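Local coordinates for protein BauA (PDB 6HCP) that takes up iron as ferric preacinetobactin across the outer membrane of Acinetobacter baumannii, probably by the TonB-dependent mechanism of its family, at residues 48-52 / 146-150; 120-124 / 307-311; 347-353 / 365-371; 417-423 / 443-449. All coordinates share one frame. Where two conformers were deposited one is given. Residues are numbered along the deposited sequence.

Overall arrangement
The four contacts cluster, with centres 10 to 15 Å apart, where the plug domain meets the wall of the TonB-dependent receptor barrel. Interactions 3 and 4 are antiparallel pairings within the barrel hairpins 331-358/361-381 and 412-431/436-451; strands 361-381 and 412-431 are neighbours in the sheet, and the centres of interactions 3 and 4 are about 14 Å apart. Interaction 1 lies within the plug: its F51 packs on V366 and N368 of interaction 3 and meets R443 of interaction 4, which also bonds to O of L147. Interaction 2 joins plug to wall on strand 302-318, adjacent to strand 331-358. Along the chain, interactions 1 and 2 interleave and 3 and 4 follow, so plug segments meet a wall built from later sequence.

Interaction 1. Residues 48-52 / 146-150; sequences NVGFL and ALLNG
N48 ends strand 46-48 in extended conformation, and V49 (phi/psi -104/68) begins the turn, its CG1 lying 3.8 Å from CD1 of L148. By CA atoms the closest pair is G50 and L148 (4.6 Å); CA of G50 is 3.3 Å from OD1 of N149. At phi/psi 46/-136 this position suits glycine, and a CB here would clash with CB of L148. A water accepts from ND2 of N149 (3.0 Å) and weakly from N of G50 (3.3 Å); ND2 of N149 also bonds to OG of S145. The contact lies inside the plug of a TonB-dependent receptor, joining the loop between strands 46-48 and 54-56 to helix 146-149. F51 and L52 form a 3-10 turn. The N of F51 donates to O of L148 (3.0 Å), and its p rotamer (chi1 82°) brings CE1 to 3.5 Å from O of L147, while the ring makes a cation-pi contact with R443 of the barrel. L52, rotamer mt, sets CD1 3.7 Å from CD2 of L148.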
# COMPACT_ATOMS: atom_id res chain seq x y z
N ASN A 48 -10.50 12.83 37.66
CA ASN A 48 -9.89 13.14 38.96
C ASN A 48 -9.07 14.42 38.82
O ASN A 48 -8.11 14.49 38.05
CB ASN A 48 -8.99 12.02 39.46
CG ASN A 48 -8.71 12.16 40.94
OD1 ASN A 48 -9.62 12.05 41.76
ND2 ASN A 48 -7.45 12.34 41.31
N VAL A 49 -9.42 15.44 39.61
CA VAL A 49 -8.72 16.71 39.53
C VAL A 49 -7.76 16.84 40.72
O VAL A 49 -8.00 17.60 41.67
CB VAL A 49 -9.73 17.85 39.42
CG1 VAL A 49 -9.06 19.20 39.21
CG2 VAL A 49 -10.72 17.58 38.30
N GLY A 50 -6.72 15.99 40.69
CA GLY A 50 -5.84 15.78 41.83
C GLY A 50 -6.64 15.60 43.11
O GLY A 50 -7.65 14.88 43.11
N PHE A 51 -6.22 16.25 44.20
CA PHE A 51 -6.84 15.97 45.51
C PHE A 51 -8.24 16.60 45.62
O PHE A 51 -8.94 16.33 46.60
CB PHE A 51 -5.88 16.33 46.66
CG PHE A 51 -5.82 17.77 47.10
CD1 PHE A 51 -5.98 18.82 46.21
CD2 PHE A 51 -5.50 18.08 48.41
CE1 PHE A 51 -5.84 20.14 46.62
CE2 PHE A 51 -5.36 19.40 48.82
CZ PHE A 51 -5.51 20.43 47.92
N LEU A 52 -8.70 17.36 44.63
CA LEU A 52 -10.10 17.82 44.61
C LEU A 52 -11.04 16.65 44.29
O LEU A 52 -12.24 16.75 44.50
CB LEU A 52 -10.31 18.95 43.59
CG LEU A 52 -9.41 20.18 43.74
CD1 LEU A 52 -9.69 21.18 42.62
CD2 LEU A 52 -9.60 20.82 45.11
N ALA A 146 0.63 21.66 40.73
CA ALA A 146 1.30 21.35 42.04
C ALA A 146 0.31 21.47 43.22
O ALA A 146 0.32 20.65 44.14
CB ALA A 146 2.52 22.23 42.26
N LEU A 147 -0.59 22.44 43.18
CA LEU A 147 -1.57 22.55 44.29
C LEU A 147 -2.34 21.23 44.42
O LEU A 147 -2.55 20.71 45.52
CB LEU A 147 -2.54 23.72 44.07
CG LEU A 147 -3.74 23.70 45.02
CD1 LEU A 147 -3.29 23.81 46.48
CD2 LEU A 147 -4.76 24.78 44.68
N LEU A 148 -2.77 20.70 43.28
CA LEU A 148 -3.66 19.52 43.24
C LEU A 148 -2.89 18.23 43.53
O LEU A 148 -3.43 17.31 44.13
CB LEU A 148 -4.31 19.42 41.86
CG LEU A 148 -4.98 20.69 41.35
CD1 LEU A 148 -5.59 20.46 39.97
CD2 LEU A 148 -6.02 21.18 42.34
N ASN A 149 -1.64 18.15 43.03
CA ASN A 149 -0.96 16.87 42.87
C ASN A 149 0.40 16.83 43.57
O ASN A 149 1.00 15.77 43.63
CB ASN A 149 -0.76 16.54 41.38
CG ASN A 149 -2.01 15.95 40.76
OD1 ASN A 149 -2.61 15.06 41.35
ND2 ASN A 149 -2.44 16.50 39.64
N GLY A 150 0.91 17.97 44.02
CA GLY A 150 2.27 18.02 44.52
C GLY A 150 3.28 17.88 43.39
O GLY A 150 3.06 18.33 42.27
O HOH W 1 -4.67 14.87 38.37

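Interaction 2. Residues 120-124 / 307-311; sequences GLFGI and AYGQS. With EDO (1,2-ethanediol), chain G.
This contact is part of the plug-barrel interface of a TonB-dependent receptor, where a short, weakly bonded plug strand (121-122) and the turn after it face the inner side of barrel strand 302-318. The barrel segment 307-311 is fully extended, with A307 and S311 directed toward the plug and Y308 and Q310 away from it. CA atoms approach most closely at I124-S311 (5.3 Å) and stand 7.4 Å apart at L121-A307. L121, rotamer tp, places CD1 4.3 Å from CB of A307 and CD2 3.8 Å from N of G309. I124, rotamer mm, brings CD1 to 3.7 Å from CA of G309, where a CB would clash with that methyl. G123 (phi/psi 85/16) turns its carbonyl to the wall: its O accepts from OG of S311 (2.7 Å; chi1 69°, p) and from a water (2.9 Å) that also donates weakly to O of G309 (3.4 Å). On the plug side, N of F122 donates to O1 of a 1,2-ethanediol (2.9 Å), probably from the crystallisation liquor. From the neighbouring barrel strand 331-358, S347 OG bonds to the F122 carbonyl and K345 NZ to the S311 hydroxyl, while Y245 of strand 238-252 bonds to the I124 carbonyl.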
# COMPACT_ATOMS: atom_id res chain seq x y z
N GLY A 120 -4.71 8.25 41.28
CA GLY A 120 -4.36 9.50 41.98
C GLY A 120 -3.02 9.45 42.70
O GLY A 120 -2.59 10.48 43.23
N LEU A 121 -2.38 8.28 42.77
CA LEU A 121 -1.13 8.08 43.52
C LEU A 121 0.07 8.01 42.57
O LEU A 121 0.09 7.18 41.66
CB LEU A 121 -1.24 6.78 44.34
CG LEU A 121 -0.16 6.56 45.39
CD1 LEU A 121 -0.24 7.62 46.49
CD2 LEU A 121 -0.27 5.17 46.01
N PHE A 122 1.12 8.76 42.89
CA PHE A 122 2.34 8.81 42.09
C PHE A 122 3.33 7.74 42.58
O PHE A 122 3.20 7.21 43.69
CB PHE A 122 2.89 10.24 42.12
CG PHE A 122 1.96 11.26 41.51
CD1 PHE A 122 0.97 11.87 42.26
CD2 PHE A 122 2.03 11.54 40.15
CE1 PHE A 122 0.07 12.75 41.68
CE2 PHE A 122 1.13 12.43 39.57
CZ PHE A 122 0.18 13.06 40.34
N GLY A 123 4.25 7.34 41.70
CA GLY A 123 5.32 6.41 42.03
C GLY A 123 4.94 4.93 41.93
O GLY A 123 5.70 4.08 42.46
N ILE A 124 3.82 4.60 41.27
CA ILE A 124 3.32 3.21 41.19
C ILE A 124 3.45 2.64 39.77
O ILE A 124 3.65 1.42 39.59
CB ILE A 124 1.86 3.13 41.66
CG1 ILE A 124 1.65 3.85 43.00
CG2 ILE A 124 1.38 1.69 41.70
CD1 ILE A 124 2.56 3.32 44.09
N ALA A 307 -4.02 6.35 51.13
CA ALA A 307 -3.47 5.55 50.02
C ALA A 307 -1.98 5.32 50.29
O ALA A 307 -1.28 6.21 50.75
CB ALA A 307 -3.69 6.26 48.71
N TYR A 308 -1.55 4.07 50.10
CA TYR A 308 -0.19 3.67 50.20
C TYR A 308 0.14 2.77 49.01
O TYR A 308 -0.65 1.88 48.66
CB TYR A 308 0.09 2.91 51.50
CG TYR A 308 1.50 2.40 51.60
CD1 TYR A 308 2.54 3.27 51.92
CD2 TYR A 308 1.84 1.10 51.25
CE1 TYR A 308 3.86 2.83 51.97
CE2 TYR A 308 3.15 0.65 51.29
CZ TYR A 308 4.16 1.52 51.66
OH TYR A 308 5.47 1.12 51.66
N GLY A 309 1.37 2.88 48.52
CA GLY A 309 1.83 2.03 47.44
C GLY A 309 3.32 1.91 47.40
O GLY A 309 4.06 2.72 47.99
N GLN A 310 3.78 0.97 46.57
CA GLN A 310 5.17 0.76 46.31
C GLN A 310 5.33 0.16 44.91
O GLN A 310 4.44 -0.55 44.39
CB GLN A 310 5.77 -0.18 47.36
CG GLN A 310 4.97 -1.46 47.53
CD GLN A 310 5.48 -2.30 48.68
OE1 GLN A 310 5.64 -3.51 48.55
NE2 GLN A 310 5.79 -1.64 49.78
N SER A 311 6.52 0.33 44.35
CA SER A 311 6.82 -0.25 43.08
C SER A 311 8.32 -0.44 42.98
O SER A 311 9.09 0.21 43.69
CB SER A 311 6.26 0.58 41.93
OG SER A 311 6.96 1.81 41.80
C1 EDO G . 1.98 10.57 46.44
O1 EDO G . 1.21 10.56 45.21
C2 EDO G . 3.47 10.67 46.15
O2 EDO G . 3.84 12.01 45.78
O HOH W 2 5.65 4.22 45.34

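Interaction 3. Residues 347-353 / 365-371; sequences SADAGFK and WVANATY. With C8E ((hydroxyethyloxy)tri(ethyloxy)octane), chain B; C8E ((hydroxyethyloxy)tri(ethyloxy)octane), chain C.
Two detergent molecules lie against one face of this strand pair: C10 of one C8E (chain B) is 3.5 Å from CE2 of F352, and C10 of the other (chain C) lies over a face of the same ring, 3.9 Å from CD2 of F352. Segments 347-353 and 365-371 run antiparallel at 166°, their axes 4.6 Å apart. Hydrogen-bonded pairs are A348-Y371, A350-A369 and F352-A367, each with reciprocal N to O bonds of 2.9-3.0 Å; D349-T370, G351-N368 and K353-V366 are non-hydrogen-bonded pairs. This hairpin belongs to the transmembrane beta-barrel of a TonB-dependent receptor, and its detergent-bearing face, with A348, A350, F352, A367, A369 and Y371, is consistent with the membrane side. There F352 (chi1 -67°, m) has CB 3.9 Å from CH2 of W365 (chi1 61°, p). The other face, with D349, N368 and T370, meets the plug, V366 and N368 packing on F51. ND2 of N368 (chi1 79°, p) donates to OD1 of D349 (chi1 177°, t) at 3.1 Å; OD1 of N368 is held by R443, OD1 of D349 by Y305. At G351, opposite N368, CA sits 3.0 Å from O of A367, a spot where a CB would clash.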
# COMPACT_ATOMS: atom_id res chain seq x y z
N SER A 347 5.16 5.36 48.30
CA SER A 347 4.42 6.59 48.21
C SER A 347 3.14 6.50 49.03
O SER A 347 2.56 5.43 49.25
CB SER A 347 4.13 6.95 46.76
OG SER A 347 3.44 5.91 46.15
N ALA A 348 2.67 7.66 49.46
CA ALA A 348 1.48 7.72 50.31
C ALA A 348 0.80 9.06 50.12
O ALA A 348 1.46 10.08 49.85
CB ALA A 348 1.88 7.48 51.76
N ASP A 349 -0.51 9.07 50.37
CA ASP A 349 -1.35 10.24 50.28
C ASP A 349 -2.56 9.98 51.18
O ASP A 349 -3.27 8.98 50.96
CB ASP A 349 -1.78 10.48 48.83
CG ASP A 349 -2.72 11.65 48.61
OD1 ASP A 349 -3.11 12.30 49.60
OD2 ASP A 349 -3.05 11.91 47.43
N ALA A 350 -2.70 10.78 52.23
CA ALA A 350 -3.80 10.64 53.20
C ALA A 350 -4.37 12.01 53.53
O ALA A 350 -3.66 13.01 53.54
CB ALA A 350 -3.30 9.94 54.44
N GLY A 351 -5.67 12.06 53.82
CA GLY A 351 -6.28 13.32 54.14
C GLY A 351 -7.73 13.19 54.56
O GLY A 351 -8.23 12.10 54.84
N PHE A 352 -8.38 14.34 54.57
CA PHE A 352 -9.76 14.49 54.91
C PHE A 352 -10.40 15.33 53.83
O PHE A 352 -9.78 16.26 53.30
CB PHE A 352 -9.92 15.19 56.26
CG PHE A 352 -9.42 14.39 57.44
CD1 PHE A 352 -10.24 13.48 58.08
CD2 PHE A 352 -8.12 14.53 57.89
CE1 PHE A 352 -9.77 12.72 59.14
CE2 PHE A 352 -7.65 13.75 58.94
CZ PHE A 352 -8.46 12.83 59.54
N LYS A 353 -11.70 15.10 53.63
CA LYS A 353 -12.53 15.94 52.81
C LYS A 353 -13.81 16.24 53.59
O LYS A 353 -14.31 15.36 54.27
CB LYS A 353 -12.91 15.25 51.49
CG LYS A 353 -11.74 14.83 50.61
CD LYS A 353 -12.15 14.14 49.31
CE LYS A 353 -10.94 13.80 48.46
NZ LYS A 353 -11.33 13.31 47.11
N TRP A 365 -14.07 21.12 50.86
CA TRP A 365 -12.66 21.32 51.15
C TRP A 365 -11.97 19.97 51.21
O TRP A 365 -12.59 18.94 51.45
CB TRP A 365 -12.46 22.13 52.44
CG TRP A 365 -13.04 21.44 53.64
CD1 TRP A 365 -14.30 21.60 54.13
CD2 TRP A 365 -12.40 20.46 54.48
NE1 TRP A 365 -14.49 20.77 55.20
CE2 TRP A 365 -13.35 20.05 55.44
CE3 TRP A 365 -11.13 19.88 54.52
CZ2 TRP A 365 -13.07 19.12 56.43
CZ3 TRP A 365 -10.85 18.93 55.48
CH2 TRP A 365 -11.81 18.55 56.41
N VAL A 366 -10.63 20.02 51.09
CA VAL A 366 -9.80 18.87 51.24
C VAL A 366 -8.47 19.31 51.86
O VAL A 366 -7.97 20.39 51.58
CB VAL A 366 -9.58 18.18 49.87
CG1 VAL A 366 -9.09 19.16 48.82
CG2 VAL A 366 -8.64 16.99 49.98
N ALA A 367 -7.90 18.42 52.68
CA ALA A 367 -6.59 18.63 53.25
C ALA A 367 -5.85 17.30 53.19
O ALA A 367 -6.39 16.28 53.58
CB ALA A 367 -6.68 19.13 54.68
N ASN A 368 -4.58 17.34 52.77
CA ASN A 368 -3.85 16.10 52.65
C ASN A 368 -2.37 16.28 52.98
O ASN A 368 -1.86 17.40 53.14
CB ASN A 368 -4.08 15.46 51.27
CG ASN A 368 -3.25 16.09 50.17
OD1 ASN A 368 -2.89 17.26 50.25
ND2 ASN A 368 -3.02 15.34 49.09
N ALA A 369 -1.74 15.13 53.17
CA ALA A 369 -0.32 14.97 53.32
C ALA A 369 0.15 13.88 52.36
O ALA A 369 -0.51 12.84 52.26
CB ALA A 369 0.00 14.61 54.75
N THR A 370 1.27 14.13 51.67
CA THR A 370 1.82 13.16 50.72
C THR A 370 3.28 12.89 51.06
O THR A 370 3.98 13.76 51.61
CB THR A 370 1.69 13.63 49.26
OG1 THR A 370 2.65 14.65 48.97
CG2 THR A 370 0.30 14.14 48.95
N TYR A 371 3.75 11.71 50.65
CA TYR A 371 5.12 11.26 50.83
C TYR A 371 5.52 10.42 49.60
O TYR A 371 4.75 9.59 49.12
CB TYR A 371 5.28 10.45 52.12
CG TYR A 371 4.75 11.14 53.35
CD1 TYR A 371 5.57 11.96 54.12
CD2 TYR A 371 3.41 11.04 53.72
CE1 TYR A 371 5.09 12.63 55.23
CE2 TYR A 371 2.91 11.71 54.83
CZ TYR A 371 3.75 12.51 55.58
OH TYR A 371 3.29 13.17 56.68
C1 C8E B . -2.37 21.46 55.71
C2 C8E B . -3.05 20.43 56.58
C3 C8E B . -2.54 19.01 56.34
C4 C8E B . -3.61 17.96 56.67
C5 C8E B . -3.00 16.57 56.84
C6 C8E B . -4.04 15.46 56.87
C7 C8E B . -3.36 14.13 57.17
C8 C8E B . -4.20 13.25 58.10
O9 C8E B . -4.16 11.87 57.74
C10 C8E B . -5.46 11.28 57.83
C11 C8E B . -5.35 9.78 58.03
O12 C8E B . -6.54 9.22 57.52
C1 C8E C . -17.48 12.37 63.67
C2 C8E C . -16.29 13.24 64.05
C3 C8E C . -14.97 12.47 64.14
C4 C8E C . -13.73 13.40 64.14
C5 C8E C . -12.51 12.77 63.44
C6 C8E C . -11.33 13.74 63.27
C7 C8E C . -11.58 14.82 62.21
C8 C8E C . -10.33 15.58 61.78
O9 C8E C . -10.60 16.65 60.83
C10 C8E C . -9.38 17.28 60.40
C11 C8E C . -9.60 18.35 59.35
O12 C8E C . -8.38 19.03 59.00
C13 C8E C . -8.55 20.45 58.87
C14 C8E C . -7.50 21.04 57.93
O15 C8E C . -7.27 22.43 58.23
C16 C8E C . -5.88 22.80 58.19
C17 C8E C . -5.64 24.17 58.84
O18 C8E C . -4.27 24.62 58.77
C19 C8E C . -3.38 23.95 59.68
C20 C8E C . -2.05 24.69 59.83
O21 C8E C . -0.96 23.78 60.01

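Interaction 4. Residues 417-423 / 443-449; sequences TLSTSSF and RHQTVKA. With EDO (1,2-ethanediol), chain N.
F423, S422 and R443 carry the largest buried areas in this antiparallel hairpin pairing of the TonB-dependent receptor barrel. Segments 417-423 and 443-449 run at 169°, axes 4.7 Å apart. F423 N donates to H444 O (3.0 Å) and H444 N to F423 O (2.9 Å). The same hydrogen-bonded pattern recurs at S421-T446 and S419-K448, while S422-Q445, T420-V447 and L418-A449 are non-hydrogen-bonded pairs. F423 (chi1 -49°, m), near a bound C8E, shares its face with S419, S421, H444, T446 and K448; OG of S421 and O2 of a 1,2-ethanediol, probably from the crystallisation liquor, form a hydrogen bond (3.1 Å). The opposite face carries L418, T420, S422, Q445, V447 and A449; V447 packs on M151 of the plug, its CG2 3.8 Å from CD1 of L418. R443 (chi1-chi3 ttm) also reaches the plug, NH2 bonding to O of L147 and F51 receiving a cation-pi contact, while NH1 bonds to N368. S422 OG bonds to T370 and, with chi1 79° (p), accepts from NH1 of R443 at 2.9 Å.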
# COMPACT_ATOMS: atom_id res chain seq x y z
N THR A 417 19.12 8.54 46.18
CA THR A 417 17.83 8.57 46.81
C THR A 417 17.13 9.88 46.44
O THR A 417 17.77 10.88 46.14
CB THR A 417 17.88 8.42 48.34
OG1 THR A 417 18.30 9.67 48.89
CG2 THR A 417 18.80 7.31 48.80
N LEU A 418 15.80 9.83 46.50
CA LEU A 418 14.95 10.97 46.36
C LEU A 418 13.81 10.84 47.36
O LEU A 418 13.21 9.77 47.53
CB LEU A 418 14.39 11.03 44.94
CG LEU A 418 13.51 12.24 44.62
CD1 LEU A 418 14.27 13.53 44.80
CD2 LEU A 418 12.97 12.14 43.19
N SER A 419 13.54 11.94 48.07
CA SER A 419 12.48 12.00 49.07
C SER A 419 11.70 13.29 48.87
O SER A 419 12.30 14.36 48.71
CB SER A 419 13.05 11.93 50.47
OG SER A 419 13.64 10.67 50.71
N THR A 420 10.36 13.18 48.89
CA THR A 420 9.49 14.35 48.79
C THR A 420 8.34 14.19 49.77
O THR A 420 7.93 13.08 50.13
CB THR A 420 8.93 14.56 47.38
OG1 THR A 420 8.01 13.50 47.08
CG2 THR A 420 9.98 14.61 46.30
N SER A 421 7.87 15.33 50.29
CA SER A 421 6.69 15.32 51.13
C SER A 421 5.93 16.63 50.93
O SER A 421 6.52 17.62 50.47
CB SER A 421 7.07 15.12 52.56
OG SER A 421 7.72 16.29 53.03
N SER A 422 4.61 16.60 51.13
CA SER A 422 3.84 17.82 51.01
C SER A 422 2.64 17.81 51.98
O SER A 422 2.21 16.75 52.45
CB SER A 422 3.39 18.06 49.59
OG SER A 422 2.25 17.27 49.26
N PHE A 423 2.10 19.01 52.18
CA PHE A 423 0.87 19.20 52.92
C PHE A 423 0.09 20.23 52.12
O PHE A 423 0.62 21.26 51.71
CB PHE A 423 1.16 19.58 54.38
CG PHE A 423 2.17 18.67 55.06
CD1 PHE A 423 3.51 18.67 54.69
CD2 PHE A 423 1.76 17.71 55.99
CE1 PHE A 423 4.42 17.76 55.23
CE2 PHE A 423 2.68 16.83 56.56
CZ PHE A 423 3.98 16.81 56.12
N ARG A 443 -0.14 24.53 48.88
CA ARG A 443 0.58 23.34 49.22
C ARG A 443 2.03 23.70 49.56
O ARG A 443 2.65 24.52 48.91
CB ARG A 443 0.52 22.32 48.08
CG ARG A 443 1.31 21.05 48.33
CD ARG A 443 1.13 19.98 47.24
NE ARG A 443 -0.25 19.60 47.03
CZ ARG A 443 -1.00 18.91 47.89
NH1 ARG A 443 -0.41 18.23 48.87
NH2 ARG A 443 -2.32 18.90 47.74
N HIS A 444 2.55 23.06 50.61
CA HIS A 444 3.92 23.24 51.02
C HIS A 444 4.64 21.93 50.69
O HIS A 444 4.22 20.86 51.10
CB HIS A 444 4.02 23.58 52.52
CG HIS A 444 5.42 23.87 52.96
ND1 HIS A 444 6.04 25.06 52.66
CD2 HIS A 444 6.31 23.14 53.68
CE1 HIS A 444 7.28 25.03 53.10
NE2 HIS A 444 7.46 23.89 53.77
N GLN A 445 5.70 22.06 49.91
CA GLN A 445 6.39 20.92 49.28
C GLN A 445 7.85 20.91 49.75
O GLN A 445 8.52 21.93 49.69
CB GLN A 445 6.34 21.08 47.76
CG GLN A 445 7.07 19.98 47.01
CD GLN A 445 6.24 18.73 46.92
OE1 GLN A 445 5.08 18.75 46.49
NE2 GLN A 445 6.81 17.62 47.33
N THR A 446 8.34 19.73 50.12
CA THR A 446 9.73 19.53 50.44
C THR A 446 10.34 18.46 49.53
O THR A 446 9.68 17.51 49.18
CB THR A 446 9.91 19.18 51.93
OG1 THR A 446 9.31 20.23 52.69
CG2 THR A 446 11.37 19.09 52.34
N VAL A 447 11.66 18.55 49.30
CA VAL A 447 12.38 17.57 48.49
C VAL A 447 13.83 17.49 48.98
O VAL A 447 14.46 18.51 49.30
CB VAL A 447 12.32 17.92 47.00
CG1 VAL A 447 12.90 19.28 46.72
CG2 VAL A 447 13.00 16.87 46.14
N LYS A 448 14.38 16.27 48.94
CA LYS A 448 15.78 16.04 49.17
C LYS A 448 16.26 14.90 48.27
O LYS A 448 15.68 13.83 48.29
CB LYS A 448 16.05 15.66 50.63
CG LYS A 448 17.52 15.53 50.98
CD LYS A 448 17.78 15.27 52.45
CE LYS A 448 19.27 15.17 52.71
NZ LYS A 448 19.56 14.80 54.11
N ALA A 449 17.42 15.12 47.63
CA ALA A 449 18.11 14.08 46.85
C ALA A 449 19.49 13.82 47.45
O ALA A 449 20.18 14.76 47.92
CB ALA A 449 18.23 14.50 45.39
C1 EDO N . 12.27 15.64 52.12
O1 EDO N . 13.07 15.00 53.11
C2 EDO N . 10.92 14.95 52.13
O2 EDO N . 10.44 14.89 53.47
O HOH W 3 16.73 11.63 49.72
O HOH W 4 6.61 19.97 52.97